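Local coordinates for flagellar hook associated protein type 3 FlgL (Legionella pneumophila subsp. pneumophila, PDB 5YTI) that probably serves as a structural protein of the bacterial flagellum, as a hook-associated relative of flagellin found where hook and filament join, at residues A[62-66]-A[165-169]; A[48-52]-A[369-373]. One frame throughout, in Å; residues are numbered along the deposited sequence. Where two conformers were deposited one is given.

In the fold
Both contacts use the N-terminal part of helix 49-96, on the same side of the chain's centre, and their own centres lie 22 Å apart, with nearest atoms about 11 Å apart. Contact 2 pairs the start of this helix with the far end of helix 316-374, about 53 Å from the centre of the chain, and so closes a loop of 316 residues. Contact 1 is nested inside that loop: further along the same helix, about 32 Å from the centre, the small hairpin of strands 164-168 and 171-174 packs against it. Helix 316-374 also borders contact 1. A cadmium ion lies about 5 Å from the side chain of Ile49 in contact 2.

Contact 1 (A[62-66]-A[165-169]); sequences FQNNR and QAVTT
The ring of Phe62 lies flat against the backbone at Thr168, whose carbonyl O sits over the centre of one ring face. On that side CE2 of Phe62 comes to 3.4 Å from Thr168 C, while CE1 meets the methyl CB of Ala166 obliquely at 3.7 Å. A broad flat side chain suits this place because the chain turns a corner at Val167 and offers mainly backbone to pack on. With chi1 at -69°, CG stands beside the helical N of Phe62, and the ring spans the chain from the strand residue Ala166, past the corner at Val167, to the loop residue Thr169. The strand is one arm of the two-stranded hairpin 164-168/171-174, here laid on the long helix 49-96 of this flagellin-family protein. One turn on from Phe62, Asn65 supplies the polar tie: its ND2 donates to Ala166 O at 3.0 Å and 154°, and the acceptor lies almost in the plane of the asparagine amide. A short amide fits, reaching the strand directly from the helix surface. The side chains of Gln165 and Asn65 cross at about a right angle, with their amide planes 42° apart. Val167 packs on the next stretch of helix, its CG1 3.7 Å from Arg66 N and its CB 4.1 Å from Arg66 CB. Beyond the pair, Asn359 of helix 316-374 gives a hydrogen bond to Val167 O and also touches the side chain of Phe62.

Contact 2 (A[48-52]-A[369-373]); sequences QIELI and TLKKL
Ile52 pushes the end of its side chain among three residues of the opposing helix: CD1 lies 3.5 Å from Thr369 CG2, 4.2 Å from Leu370 CD2 and 4.5 Å from Leu373 CD2. The side chains of Ile52 and Leu370 slide past each other in opposite directions, so that Ile52 CG2 also touches Leu370 CD2. A beta-branched isoleucine suits the spot, since one arm can reach forward while the second broadens the apolar surface. Leu373 brings its CD2 methyl to 4.0 Å from CG of Gln48, and the same methyl also meets CB of Ile49. Gln48 therefore contributes chiefly its aliphatic stem, and its OE1 passes Thr369 CG2 only at van der Waals distance.

The two segments run in opposite directions, pairing the start of helix 49-96 with the last turns of helix 316-374; such pairing of N-terminal and C-terminal helices is characteristic of the flagellin family. What holds the methyls in place is largely local. In Ile52, chi1 of -61° sets CG1 beside the backbone N, and an extended chi2 of 171° carries CD1 straight out to Thr369. The hydroxyl OG1 of Thr369 is hydrogen-bonded to Ile365 O of its own helix, and this leaves CG2 for the apolar side, a good use of threonine at a partly exposed position. The turn bearing Gln48 is fixed to Ile52 by the backbone bond from Ile52 N to Gln48 O, 2.9 Å long. Further out, at the surface, Ile49 CG1 packs loosely on Leu370 CD2, with a cadmium ion about 5 Å from the Ile49 side chain.

Contact 1 (A[62-66]-A[165-169])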
ATOM      1  N   PHE A  62     -24.042   9.995  24.597  1.00 97.47           N
ATOM      2  CA  PHE A  62     -24.079   9.631  23.184  1.00 97.64           C
ATOM      3  C   PHE A  62     -24.098  10.903  22.299  1.00 95.11           C
ATOM      4  O   PHE A  62     -23.322  10.998  21.344  1.00 92.41           O
ATOM      5  CB  PHE A  62     -25.294   8.711  22.860  1.00101.36           C
ATOM      6  CG  PHE A  62     -25.230   7.295  23.454  1.00103.12           C
ATOM      7  CD1 PHE A  62     -24.063   6.775  24.043  1.00104.84           C
ATOM      8  CD2 PHE A  62     -26.354   6.456  23.375  1.00102.21           C
ATOM      9  CE1 PHE A  62     -24.039   5.481  24.567  1.00105.08           C
ATOM     10  CE2 PHE A  62     -26.327   5.172  23.898  1.00101.15           C
ATOM     11  CZ  PHE A  62     -25.171   4.685  24.497  1.00103.37           C
ATOM     12  N   GLN A  63     -24.960  11.875  22.629  1.00 95.16           N
ATOM     13  CA  GLN A  63     -24.971  13.204  21.959  1.00 96.71           C
ATOM     14  C   GLN A  63     -23.659  14.014  22.153  1.00 93.06           C
ATOM     15  O   GLN A  63     -23.178  14.644  21.213  1.00 89.71           O
ATOM     16  CB  GLN A  63     -26.176  14.066  22.409  1.00 99.29           C
ATOM     17  CG  GLN A  63     -27.525  13.352  22.442  1.00101.14           C
ATOM     18  CD  GLN A  63     -28.667  14.194  21.919  1.00105.32           C
ATOM     19  OE1 GLN A  63     -28.769  14.422  20.703  1.00111.64           O
ATOM     20  NE2 GLN A  63     -29.549  14.640  22.821  1.00103.48           N
ATOM     21  N   ASN A  64     -23.103  14.001  23.368  1.00 93.41           N
ATOM     22  CA  ASN A  64     -21.813  14.642  23.660  1.00 97.15           C
ATOM     23  C   ASN A  64     -20.712  13.961  22.826  1.00 94.46           C
ATOM     24  O   ASN A  64     -19.981  14.620  22.088  1.00 95.54           O
ATOM     25  CB  ASN A  64     -21.506  14.577  25.176  1.00105.21           C
ATOM     26  CG  ASN A  64     -20.561  15.692  25.664  1.00114.46           C
ATOM     27  OD1 ASN A  64     -20.946  16.878  25.740  1.00121.23           O
ATOM     28  ND2 ASN A  64     -19.332  15.306  26.049  1.00109.90           N
ATOM     29  N   ASN A  65     -20.621  12.638  22.904  1.00 90.14           N
ATOM     30  CA  ASN A  65     -19.654  11.905  22.092  1.00 89.50           C
ATOM     31  C   ASN A  65     -19.749  12.205  20.568  1.00 87.92           C
ATOM     32  O   ASN A  65     -18.704  12.292  19.889  1.00 83.92           O
ATOM     33  CB  ASN A  65     -19.772  10.398  22.355  1.00 87.74           C
ATOM     34  CG  ASN A  65     -19.061   9.960  23.624  1.00 88.30           C
ATOM     35  OD1 ASN A  65     -18.339  10.734  24.253  1.00 86.72           O
ATOM     36  ND2 ASN A  65     -19.265   8.701  24.002  1.00 88.62           N
ATOM     37  N   ARG A  66     -20.988  12.337  20.055  1.00 87.01           N
ATOM     38  CA  ARG A  66     -21.244  12.655  18.637  0.50 86.86           C
ATOM     39  C   ARG A  66     -20.758  14.058  18.311  1.00 90.10           C
ATOM     40  O   ARG A  66     -19.939  14.234  17.425  1.00 92.53           O
ATOM     41  CB  ARG A  66     -22.739  12.533  18.292  0.50 83.89           C
ATOM     42  CG  ARG A  66     -23.159  13.269  17.021  0.50 82.76           C
ATOM     43  CD  ARG A  66     -24.671  13.235  16.780  0.50 81.66           C
ATOM     44  NE  ARG A  66     -25.408  14.185  17.623  0.50 80.39           N
ATOM     45  CZ  ARG A  66     -26.257  13.840  18.593  0.50 75.52           C
ATOM     46  NH1 ARG A  66     -26.514  12.577  18.839  0.50 72.84           N
ATOM     47  NH2 ARG A  66     -26.864  14.766  19.307  0.50 75.31           N
ATOM     48  N   GLN A 165     -16.084   5.439  19.464  1.00 94.53           N
ATOM     49  CA  GLN A 165     -16.914   6.140  20.422  1.00 92.19           C
ATOM     50  C   GLN A 165     -18.384   5.843  20.231  1.00 93.05           C
ATOM     51  O   GLN A 165     -18.901   5.929  19.101  1.00 91.51           O
ATOM     52  CB  GLN A 165     -16.700   7.622  20.292  1.00 91.29           C
ATOM     53  CG  GLN A 165     -15.376   8.039  20.855  1.00 92.39           C
ATOM     54  CD  GLN A 165     -15.529   9.216  21.764  1.00 94.14           C
ATOM     55  OE1 GLN A 165     -15.466   9.050  22.976  1.00 94.27           O
ATOM     56  NE2 GLN A 165     -15.785  10.412  21.190  1.00 94.74           N
ATOM     57  N   ALA A 166     -19.041   5.488  21.343  1.00 91.88           N
ATOM     58  CA  ALA A 166     -20.479   5.261  21.364  1.00 90.11           C
ATOM     59  C   ALA A 166     -21.170   6.591  21.057  1.00 90.84           C
ATOM     60  O   ALA A 166     -20.946   7.581  21.764  1.00 88.83           O
ATOM     61  CB  ALA A 166     -20.910   4.727  22.724  1.00 89.10           C
ATOM     62  N   VAL A 167     -21.963   6.617  19.978  1.00 91.04           N
ATOM     63  CA  VAL A 167     -22.765   7.785  19.587  1.00 91.09           C
ATOM     64  C   VAL A 167     -24.255   7.455  19.367  1.00 93.51           C
ATOM     65  O   VAL A 167     -25.045   8.339  19.022  1.00 92.35           O
ATOM     66  CB  VAL A 167     -22.167   8.464  18.336  1.00 93.08           C
ATOM     67  CG1 VAL A 167     -20.753   8.937  18.625  1.00 93.45           C
ATOM     68  CG2 VAL A 167     -22.135   7.525  17.141  1.00 92.80           C
ATOM     69  N   THR A 168     -24.605   6.169  19.525  1.00 98.60           N
ATOM     70  CA  THR A 168     -25.976   5.669  19.773  1.00102.25           C
ATOM     71  C   THR A 168     -25.805   4.386  20.603  1.00105.37           C
ATOM     72  O   THR A 168     -24.681   4.086  21.019  1.00105.82           O
ATOM     73  CB  THR A 168     -26.770   5.356  18.479  1.00103.45           C
ATOM     74  OG1 THR A 168     -26.286   4.138  17.879  1.00106.94           O
ATOM     75  CG2 THR A 168     -26.712   6.524  17.473  1.00101.17           C
ATOM     76  N   THR A 169     -26.875   3.614  20.831  1.00111.70           N
ATOM     77  CA  THR A 169     -26.794   2.451  21.762  1.00115.47           C
ATOM     78  C   THR A 169     -25.974   1.274  21.226  1.00118.22           C
ATOM     79  O   THR A 169     -25.511   0.408  21.994  1.00119.58           O
ATOM     80  CB  THR A 169     -28.178   1.893  22.163  1.00113.48           C
ATOM     81  OG1 THR A 169     -29.166   2.920  22.075  1.00110.86           O
ATOM     82  CG2 THR A 169     -28.131   1.330  23.601  1.00114.94           C
TER

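Contact 2 (A[48-52]-A[369-373])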
ATOM      1  N   GLN A  48     -37.829   1.144  36.416  1.00125.54           N
ATOM      2  CA  GLN A  48     -38.566   1.846  35.330  1.00127.88           C
ATOM      3  C   GLN A  48     -38.165   3.312  35.252  1.00123.28           C
ATOM      4  O   GLN A  48     -37.477   3.695  34.314  1.00131.17           O
ATOM      5  CB  GLN A  48     -40.091   1.716  35.474  1.00134.01           C
ATOM      6  CG  GLN A  48     -40.875   2.245  34.268  1.00136.07           C
ATOM      7  CD  GLN A  48     -40.516   1.550  32.951  1.00139.33           C
ATOM      8  OE1 GLN A  48     -40.686   2.121  31.872  1.00135.96           O
ATOM      9  NE2 GLN A  48     -40.017   0.315  33.038  1.00145.95           N
ATOM     10  N   ILE A  49     -38.577   4.132  36.215  1.00114.36           N
ATOM     11  CA  ILE A  49     -38.218   5.549  36.174  1.00110.26           C
ATOM     12  C   ILE A  49     -36.726   5.775  36.420  1.00108.31           C
ATOM     13  O   ILE A  49     -36.130   6.615  35.765  1.00110.12           O
ATOM     14  CB  ILE A  49     -39.039   6.407  37.157  1.00113.44           C
ATOM     15  CG1 ILE A  49     -38.873   7.902  36.845  1.00109.10           C
ATOM     16  CG2 ILE A  49     -38.648   6.112  38.603  1.00120.48           C
ATOM     17  CD1 ILE A  49     -39.747   8.784  37.705  1.00109.23           C
ATOM     18  N   GLU A  50     -36.114   5.040  37.343  1.00110.28           N
ATOM     19  CA  GLU A  50     -34.664   5.151  37.546  1.00113.31           C
ATOM     20  C   GLU A  50     -33.936   4.611  36.304  1.00111.56           C
ATOM     21  O   GLU A  50     -32.811   5.020  36.017  1.00110.71           O
ATOM     22  CB  GLU A  50     -34.211   4.428  38.836  1.00118.73           C
ATOM     23  CG  GLU A  50     -32.706   4.481  39.145  1.00122.74           C
ATOM     24  CD  GLU A  50     -32.148   5.897  39.331  1.00124.69           C
ATOM     25  OE1 GLU A  50     -32.772   6.723  40.047  1.00124.54           O
ATOM     26  OE2 GLU A  50     -31.065   6.188  38.767  1.00123.47           O
ATOM     27  N   LEU A  51     -34.589   3.701  35.576  1.00111.86           N
ATOM     28  CA  LEU A  51     -34.058   3.161  34.311  1.00112.82           C
ATOM     29  C   LEU A  51     -34.060   4.202  33.187  1.00108.40           C
ATOM     30  O   LEU A  51     -33.067   4.371  32.494  1.00101.20           O
ATOM     31  CB  LEU A  51     -34.833   1.911  33.857  1.00114.97           C
ATOM     32  CG  LEU A  51     -34.285   0.564  34.341  1.00119.40           C
ATOM     33  CD1 LEU A  51     -35.226  -0.546  33.878  1.00120.79           C
ATOM     34  CD2 LEU A  51     -32.841   0.328  33.882  1.00116.22           C
ATOM     35  N   ILE A  52     -35.178   4.899  33.022  1.00107.43           N
ATOM     36  CA  ILE A  52     -35.264   5.993  32.075  1.00101.98           C
ATOM     37  C   ILE A  52     -34.321   7.135  32.455  1.00100.40           C
ATOM     38  O   ILE A  52     -33.522   7.565  31.633  1.00 98.87           O
ATOM     39  CB  ILE A  52     -36.677   6.528  31.982  1.00102.59           C
ATOM     40  CG1 ILE A  52     -37.617   5.437  31.502  1.00105.88           C
ATOM     41  CG2 ILE A  52     -36.712   7.651  30.973  1.00105.80           C
ATOM     42  CD1 ILE A  52     -39.069   5.831  31.601  1.00107.56           C
ATOM     43  N   THR A 369     -42.598   8.246  27.255  1.00104.28           N
ATOM     44  CA  THR A 369     -42.649   7.230  28.321  1.00104.61           C
ATOM     45  C   THR A 369     -42.769   7.919  29.708  1.00106.14           C
ATOM     46  O   THR A 369     -43.474   7.410  30.585  1.00110.96           O
ATOM     47  CB  THR A 369     -41.437   6.234  28.259  1.00101.20           C
ATOM     48  OG1 THR A 369     -41.374   5.611  26.974  1.00 97.84           O
ATOM     49  CG2 THR A 369     -41.561   5.115  29.281  1.00103.05           C
ATOM     50  N   LEU A 370     -42.122   9.072  29.905  1.00103.37           N
ATOM     51  CA  LEU A 370     -42.311   9.827  31.156  1.00107.28           C
ATOM     52  C   LEU A 370     -43.713  10.440  31.254  1.00107.47           C
ATOM     53  O   LEU A 370     -44.361  10.253  32.272  1.00108.68           O
ATOM     54  CB  LEU A 370     -41.242  10.916  31.349  1.00108.62           C
ATOM     55  CG  LEU A 370     -39.808  10.496  31.712  1.00108.07           C
ATOM     56  CD1 LEU A 370     -38.939  11.736  31.790  1.00107.14           C
ATOM     57  CD2 LEU A 370     -39.724   9.721  33.020  1.00109.76           C
ATOM     58  N   LYS A 371     -44.169  11.158  30.213  1.00107.35           N
ATOM     59  CA  LYS A 371     -45.535  11.724  30.180  1.00108.96           C
ATOM     60  C   LYS A 371     -46.597  10.645  30.461  1.00114.51           C
ATOM     61  O   LYS A 371     -47.446  10.842  31.327  1.00113.58           O
ATOM     62  CB  LYS A 371     -45.831  12.433  28.850  1.00103.68           C
ATOM     63  N   LYS A 372     -46.517   9.505  29.754  1.00122.11           N
ATOM     64  CA  LYS A 372     -47.452   8.350  29.898  1.00124.76           C
ATOM     65  C   LYS A 372     -47.258   7.517  31.177  1.00128.99           C
ATOM     66  O   LYS A 372     -48.097   6.674  31.508  1.00138.18           O
ATOM     67  CB  LYS A 372     -47.352   7.403  28.680  1.00121.97           C
ATOM     68  N   LEU A 373     -46.147   7.732  31.875  1.00131.85           N
ATOM     69  CA  LEU A 373     -45.861   7.042  33.134  1.00133.81           C
ATOM     70  C   LEU A 373     -46.198   7.921  34.322  1.00134.15           C
ATOM     71  O   LEU A 373     -46.560   7.428  35.386  1.00137.33           O
ATOM     72  CB  LEU A 373     -44.386   6.666  33.213  1.00134.30           C
ATOM     73  CG  LEU A 373     -43.939   5.863  34.429  1.00135.91           C
ATOM     74  CD1 LEU A 373     -44.433   4.424  34.337  1.00137.64           C
ATOM     75  CD2 LEU A 373     -42.423   5.915  34.529  1.00136.85           C
TER